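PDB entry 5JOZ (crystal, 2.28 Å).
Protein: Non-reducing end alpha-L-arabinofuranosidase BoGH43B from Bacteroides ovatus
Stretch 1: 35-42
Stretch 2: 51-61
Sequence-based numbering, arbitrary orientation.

Stretch 1 (35-42) YFPGLPVY
Stretch 2 51-61: KLIGHALSRPE

Two prolines and two rings set the apolar centre of this antiparallel pairing. On the face carrying Pro40, Tyr42, Leu52 and His55, Leu52 (chi1 t, chi2 p) sends CD1 to 3.6 Å from Pro40 CB and over one face of the Tyr42 ring, 3.9 Å from Tyr42 CE1. Tyr42 keeps chi1 m and chi2 -88°. Nearby, Pro37 CG sits 3.5 Å from the centroid of the His55 ring and 7° off its normal, a CH-pi contact in which a C-H group of the proline ring packs against the pi cloud. His55 takes chi1 m and chi2 76°, which also lays His55 CD2 3.6 Å from Pro40 CB. Pro37, cis at its preceding peptide bond, and Pro40 both have C-gamma endo rings.

Val41 (chi1 t) lies on the other face, with Gly54, Gly38 and Leu57; Val41 CG1 is 3.9 Å from CG1 of Ile53 (chi1 p, chi2 t), whose CA-to-CB bond runs sideways. Gly54, opposite Val41 in the register, adds no side chain. Beside this, at the corner, Leu39 and Leu57, both m then t, bring Leu39 CD1 to 3.6 Å from Leu57 CD1, and Leu39 CB lies 3.8 Å from Ala56 CB. Gly38 leaves room here: an ideal CB on it would lie a tight 3.5 Å from Leu57 CD1.

The backbone fixes this register. The axes of strands 40-42 and 51-55 come within 4.4 Å, with 150° between their N-to-C directions, and Pro40 is opposite His55 and Val41 opposite Gly54. Val41 N donates to Gly54 O at 2.8 Å, and Ile53 N donates to Val41 O at 3.0 Å. A bulge then shifts the register by one, pairing Tyr42 with Leu52. Pro40 has no amide hydrogen and occupies a non-hydrogen-bonded position, where Pro40 CA approaches Gly54 O at 3.5 Å.

The chain corners at Leu39 (phi/psi 53/72) and at Ala56 (-64/-36), and the two turn together: Ala56 N donates to Leu39 O at 2.8 Å. Beyond them Gly38 and Leu57 form a reciprocal pair, Gly38 N to Leu57 O at 3.0 Å and Leu57 N to Gly38 O at 3.1 Å.

Towards the polar edge, Phe36 (chi1 t, chi2 89°) starts sideways, but its ring reaches the second stretch. Arg59 O lies at the ring edge, 3.5 Å from Phe36 CE1, where the ring's partly positive hydrogens suit a carbonyl; Phe36 CZ is 4.3 Å from Pro60 CD. The CA-to-CB bond of Ser58 (chi1 m) points away, and Ser58 OG donates a hydrogen bond to His55 O at 2.9 Å. Outermost, Arg59 NE and Glu61 OE2 form a weakly hydrogen-bonded salt bridge at 3.4 Å.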

ATOM      1  N   TYR A  35       2.242  -7.199  -3.658  1.00 23.78           N
ATOM      2  CA  TYR A  35       3.052  -6.298  -4.494  1.00 23.51           C
ATOM      3  C   TYR A  35       4.511  -6.227  -4.085  1.00 23.37           C
ATOM      4  O   TYR A  35       4.816  -6.229  -2.889  1.00 26.89           O
ATOM      5  CB  TYR A  35       2.440  -4.903  -4.524  1.00 23.07           C
ATOM      6  CG  TYR A  35       1.128  -4.872  -5.271  1.00 22.16           C
ATOM      7  CD1 TYR A  35       1.087  -4.992  -6.664  1.00 21.69           C
ATOM      8  CD2 TYR A  35      -0.074  -4.722  -4.592  1.00 22.44           C
ATOM      9  CE1 TYR A  35      -0.119  -4.964  -7.359  1.00 22.85           C
ATOM     10  CE2 TYR A  35      -1.282  -4.678  -5.275  1.00 26.00           C
ATOM     11  CZ  TYR A  35      -1.302  -4.812  -6.658  1.00 24.89           C
ATOM     12  OH  TYR A  35      -2.512  -4.788  -7.312  1.00 23.86           O
ATOM     13  N   PHE A  36       5.400  -6.162  -5.090  1.00 22.24           N
ATOM     14  CA  PHE A  36       6.860  -6.149  -4.895  1.00 21.39           C
ATOM     15  C   PHE A  36       7.447  -4.921  -5.579  1.00 20.58           C
ATOM     16  O   PHE A  36       6.998  -4.568  -6.662  1.00 25.43           O
ATOM     17  CB  PHE A  36       7.489  -7.409  -5.502  1.00 24.31           C
ATOM     18  CG  PHE A  36       8.972  -7.536  -5.262  1.00 24.30           C
ATOM     19  CD1 PHE A  36       9.452  -8.168  -4.123  1.00 26.30           C
ATOM     20  CD2 PHE A  36       9.891  -7.043  -6.183  1.00 28.56           C
ATOM     21  CE1 PHE A  36      10.818  -8.289  -3.906  1.00 28.12           C
ATOM     22  CE2 PHE A  36      11.262  -7.167  -5.975  1.00 28.52           C
ATOM     23  CZ  PHE A  36      11.726  -7.792  -4.835  1.00 27.82           C
ATOM     24  N   PRO A  37       8.424  -4.246  -4.987  1.00 21.80           N
ATOM     25  CA  PRO A  37       8.921  -4.476  -3.635  1.00 21.31           C
ATOM     26  C   PRO A  37       7.888  -4.189  -2.513  1.00 21.55           C
ATOM     27  O   PRO A  37       6.895  -3.473  -2.708  1.00 19.99           O
ATOM     28  CB  PRO A  37      10.140  -3.561  -3.558  1.00 23.89           C
ATOM     29  CG  PRO A  37       9.918  -2.497  -4.576  1.00 25.23           C
ATOM     30  CD  PRO A  37       9.123  -3.141  -5.668  1.00 26.81           C
ATOM     31  N   GLY A  38       8.111  -4.812  -1.367  1.00 24.26           N
ATOM     32  CA  GLY A  38       7.143  -4.790  -0.272  1.00 24.16           C
ATOM     33  C   GLY A  38       7.532  -3.756   0.749  1.00 21.62           C
ATOM     34  O   GLY A  38       8.715  -3.412   0.863  1.00 22.33           O
ATOM     35  N   LEU A  39       6.527  -3.267   1.482  1.00 20.54           N
ATOM     36  CA  LEU A  39       6.704  -2.339   2.601  1.00 20.04           C
ATOM     37  C   LEU A  39       7.512  -1.095   2.252  1.00 19.88           C
ATOM     38  O   LEU A  39       8.662  -0.960   2.674  1.00 21.49           O
ATOM     39  CB  LEU A  39       7.346  -3.088   3.784  1.00 20.67           C
ATOM     40  CG  LEU A  39       6.705  -4.441   4.118  1.00 21.29           C
ATOM     41  CD1 LEU A  39       7.330  -5.071   5.367  1.00 21.97           C
ATOM     42  CD2 LEU A  39       5.201  -4.279   4.257  1.00 21.41           C
ATOM     43  N   PRO A  40       6.917  -0.175   1.473  1.00 21.83           N
ATOM     44  CA  PRO A  40       7.632   1.049   1.154  1.00 20.49           C
ATOM     45  C   PRO A  40       7.951   1.874   2.395  1.00 21.65           C
ATOM     46  O   PRO A  40       7.158   1.909   3.342  1.00 19.65           O
ATOM     47  CB  PRO A  40       6.658   1.788   0.230  1.00 20.93           C
ATOM     48  CG  PRO A  40       5.330   1.263   0.593  1.00 21.91           C
ATOM     49  CD  PRO A  40       5.585  -0.187   0.848  1.00 21.67           C
ATOM     50  N   VAL A  41       9.119   2.505   2.379  1.00 24.05           N
ATOM     51  CA  VAL A  41       9.588   3.375   3.448  1.00 24.58           C
ATOM     52  C   VAL A  41       9.514   4.812   2.954  1.00 26.28           C
ATOM     53  O   VAL A  41      10.265   5.187   2.059  1.00 26.87           O
ATOM     54  CB  VAL A  41      11.063   3.099   3.803  1.00 23.64           C
ATOM     55  CG1 VAL A  41      11.542   4.065   4.883  1.00 24.53           C
ATOM     56  CG2 VAL A  41      11.258   1.659   4.236  1.00 23.25           C
ATOM     57  N   TYR A  42       8.634   5.609   3.561  1.00 26.39           N
ATOM     58  CA  TYR A  42       8.529   7.041   3.280  1.00 23.51           C
ATOM     59  C   TYR A  42       9.298   7.852   4.341  1.00 24.07           C
ATOM     60  O   TYR A  42       9.425   7.419   5.476  1.00 22.49           O
ATOM     61  CB  TYR A  42       7.059   7.470   3.262  1.00 22.99           C
ATOM     62  CG  TYR A  42       6.184   6.717   2.273  1.00 21.89           C
ATOM     63  CD1 TYR A  42       6.043   7.153   0.940  1.00 20.85           C
ATOM     64  CD2 TYR A  42       5.490   5.577   2.665  1.00 21.68           C
ATOM     65  CE1 TYR A  42       5.227   6.468   0.044  1.00 20.90           C
ATOM     66  CE2 TYR A  42       4.678   4.880   1.777  1.00 22.27           C
ATOM     67  CZ  TYR A  42       4.545   5.326   0.467  1.00 23.70           C
ATOM     68  OH  TYR A  42       3.740   4.605  -0.404  1.00 23.59           O
ATOM     69  N   LYS A  51       8.224  11.538   1.155  1.00 22.97           N
ATOM     70  CA  LYS A  51       8.990  11.126  -0.008  1.00 24.53           C
ATOM     71  C   LYS A  51       9.339   9.659   0.136  1.00 25.53           C
ATOM     72  O   LYS A  51       9.810   9.232   1.202  1.00 22.38           O
ATOM     73  CB  LYS A  51      10.286  11.946  -0.112  1.00 28.27           C
ATOM     74  CG  LYS A  51      11.188  11.575  -1.287  1.00 32.50           C
ATOM     75  CD  LYS A  51      12.307  12.586  -1.502  1.00 40.64           C
ATOM     76  CE  LYS A  51      12.543  12.886  -2.981  1.00 50.70           C
ATOM     77  NZ  LYS A  51      13.374  11.848  -3.643  1.00 50.55           N
ATOM     78  N   LEU A  52       9.148   8.905  -0.950  1.00 25.59           N
ATOM     79  CA  LEU A  52       9.472   7.483  -0.977  1.00 24.59           C
ATOM     80  C   LEU A  52      10.982   7.368  -1.112  1.00 25.14           C
ATOM     81  O   LEU A  52      11.562   7.991  -2.002  1.00 24.37           O
ATOM     82  CB  LEU A  52       8.768   6.822  -2.163  1.00 27.17           C
ATOM     83  CG  LEU A  52       8.927   5.324  -2.397  1.00 27.24           C
ATOM     84  CD1 LEU A  52       8.413   4.523  -1.206  1.00 25.89           C
ATOM     85  CD2 LEU A  52       8.195   4.940  -3.670  1.00 28.07           C
ATOM     86  N   ILE A  53      11.622   6.611  -0.216  1.00 23.69           N
ATOM     87  CA  ILE A  53      13.093   6.437  -0.241  1.00 24.65           C
ATOM     88  C   ILE A  53      13.590   5.000  -0.437  1.00 25.61           C
ATOM     89  O   ILE A  53      14.763   4.788  -0.749  1.00 25.61           O
ATOM     90  CB  ILE A  53      13.776   7.027   1.024  1.00 27.50           C
ATOM     91  CG1 ILE A  53      13.289   6.349   2.315  1.00 26.97           C
ATOM     92  CG2 ILE A  53      13.557   8.539   1.103  1.00 26.10           C
ATOM     93  CD1 ILE A  53      14.278   6.505   3.449  1.00 29.36           C
ATOM     94  N   GLY A  54      12.720   4.016  -0.241  1.00 23.58           N
ATOM     95  CA  GLY A  54      13.108   2.625  -0.409  1.00 23.26           C
ATOM     96  C   GLY A  54      11.953   1.724  -0.052  1.00 24.77           C
ATOM     97  O   GLY A  54      10.820   2.188   0.120  1.00 23.99           O
ATOM     98  N   HIS A  55      12.241   0.433   0.040  1.00 22.40           N
ATOM     99  CA  HIS A  55      11.280  -0.557   0.503  1.00 23.50           C
ATOM    100  C   HIS A  55      12.002  -1.479   1.475  1.00 24.13           C
ATOM    101  O   HIS A  55      13.174  -1.798   1.275  1.00 30.65           O
ATOM    102  CB  HIS A  55      10.721  -1.340  -0.689  1.00 23.83           C
ATOM    103  CG  HIS A  55      10.019  -0.481  -1.696  1.00 26.12           C
ATOM    104  ND1 HIS A  55      10.699   0.323  -2.584  1.00 28.54           N
ATOM    105  CD2 HIS A  55       8.703  -0.288  -1.946  1.00 25.13           C
ATOM    106  CE1 HIS A  55       9.830   0.988  -3.324  1.00 25.79           C
ATOM    107  NE2 HIS A  55       8.614   0.628  -2.964  1.00 25.08           N
ATOM    108  N   ALA A  56      11.318  -1.899   2.531  1.00 24.68           N
ATOM    109  CA  ALA A  56      11.923  -2.812   3.500  1.00 24.96           C
ATOM    110  C   ALA A  56      12.244  -4.144   2.842  1.00 27.16           C
ATOM    111  O   ALA A  56      13.255  -4.761   3.157  1.00 29.32           O
ATOM    112  CB  ALA A  56      11.017  -3.028   4.691  1.00 25.43           C
ATOM    113  N   LEU A  57      11.382  -4.567   1.917  1.00 27.87           N
ATOM    114  CA  LEU A  57      11.503  -5.863   1.262  1.00 27.77           C
ATOM    115  C   LEU A  57      11.725  -5.688  -0.258  1.00 29.54           C
ATOM    116  O   LEU A  57      10.829  -5.929  -1.086  1.00 31.74           O
ATOM    117  CB  LEU A  57      10.270  -6.722   1.601  1.00 28.20           C
ATOM    118  CG  LEU A  57       9.764  -6.727   3.063  1.00 27.23           C
ATOM    119  CD1 LEU A  57       8.539  -7.613   3.163  1.00 28.09           C
ATOM    120  CD2 LEU A  57      10.828  -7.178   4.074  1.00 29.37           C
ATOM    121  N   SER A  58      12.951  -5.278  -0.589  1.00 29.91           N
ATOM    122  CA  SER A  58      13.397  -5.014  -1.968  1.00 32.03           C
ATOM    123  C   SER A  58      14.028  -6.220  -2.698  1.00 33.49           C
ATOM    124  O   SER A  58      14.487  -6.065  -3.838  1.00 28.67           O
ATOM    125  CB  SER A  58      14.417  -3.859  -1.978  1.00 32.16           C
ATOM    126  OG  SER A  58      13.899  -2.671  -1.390  1.00 36.50           O
ATOM    127  N   ARG A  59      14.066  -7.398  -2.064  1.00 30.42           N
ATOM    128  CA  ARG A  59      14.679  -8.588  -2.673  1.00 30.28           C
ATOM    129  C   ARG A  59      13.757  -9.799  -2.531  1.00 28.13           C
ATOM    130  O   ARG A  59      12.950  -9.849  -1.611  1.00 30.99           O
ATOM    131  CB  ARG A  59      16.048  -8.866  -2.025  1.00 31.88           C
ATOM    132  CG  ARG A  59      17.069  -7.745  -2.247  1.00 33.08           C
ATOM    133  CD  ARG A  59      18.477  -8.093  -1.768  1.00 34.77           C
ATOM    134  NE  ARG A  59      18.514  -8.689  -0.423  1.00 34.17           N
ATOM    135  CZ  ARG A  59      18.400  -8.025   0.729  1.00 34.87           C
ATOM    136  NH1 ARG A  59      18.208  -6.704   0.757  1.00 40.14           N
ATOM    137  NH2 ARG A  59      18.465  -8.690   1.880  1.00 36.04           N
ATOM    138  N   PRO A  60      13.876 -10.787  -3.435  1.00 31.15           N
ATOM    139  CA  PRO A  60      13.024 -11.985  -3.318  1.00 31.37           C
ATOM    140  C   PRO A  60      13.241 -12.848  -2.044  1.00 32.36           C
ATOM    141  O   PRO A  60      12.317 -13.535  -1.609  1.00 31.70           O
ATOM    142  CB  PRO A  60      13.354 -12.788  -4.591  1.00 33.68           C
ATOM    143  CG  PRO A  60      14.662 -12.260  -5.089  1.00 34.41           C
ATOM    144  CD  PRO A  60      14.770 -10.841  -4.614  1.00 34.70           C
ATOM    145  N   GLU A  61      14.432 -12.823  -1.457  1.00 34.93           N
ATOM    146  CA  GLU A  61      14.673 -13.629  -0.243  1.00 46.26           C
ATOM    147  C   GLU A  61      14.000 -13.054   1.012  1.00 39.97           C
ATOM    148  O   GLU A  61      13.651 -13.814   1.908  1.00 42.74           O
ATOM    149  CB  GLU A  61      16.166 -13.922  -0.011  1.00 50.54           C
ATOM    150  CG  GLU A  61      17.078 -12.714   0.164  1.00 61.36           C
ATOM    151  CD  GLU A  61      17.933 -12.390  -1.057  1.00 68.35           C
ATOM    152  OE1 GLU A  61      17.426 -12.479  -2.205  1.00 61.48           O
ATOM    153  OE2 GLU A  61      19.117 -12.025  -0.850  1.00 67.64           O
TER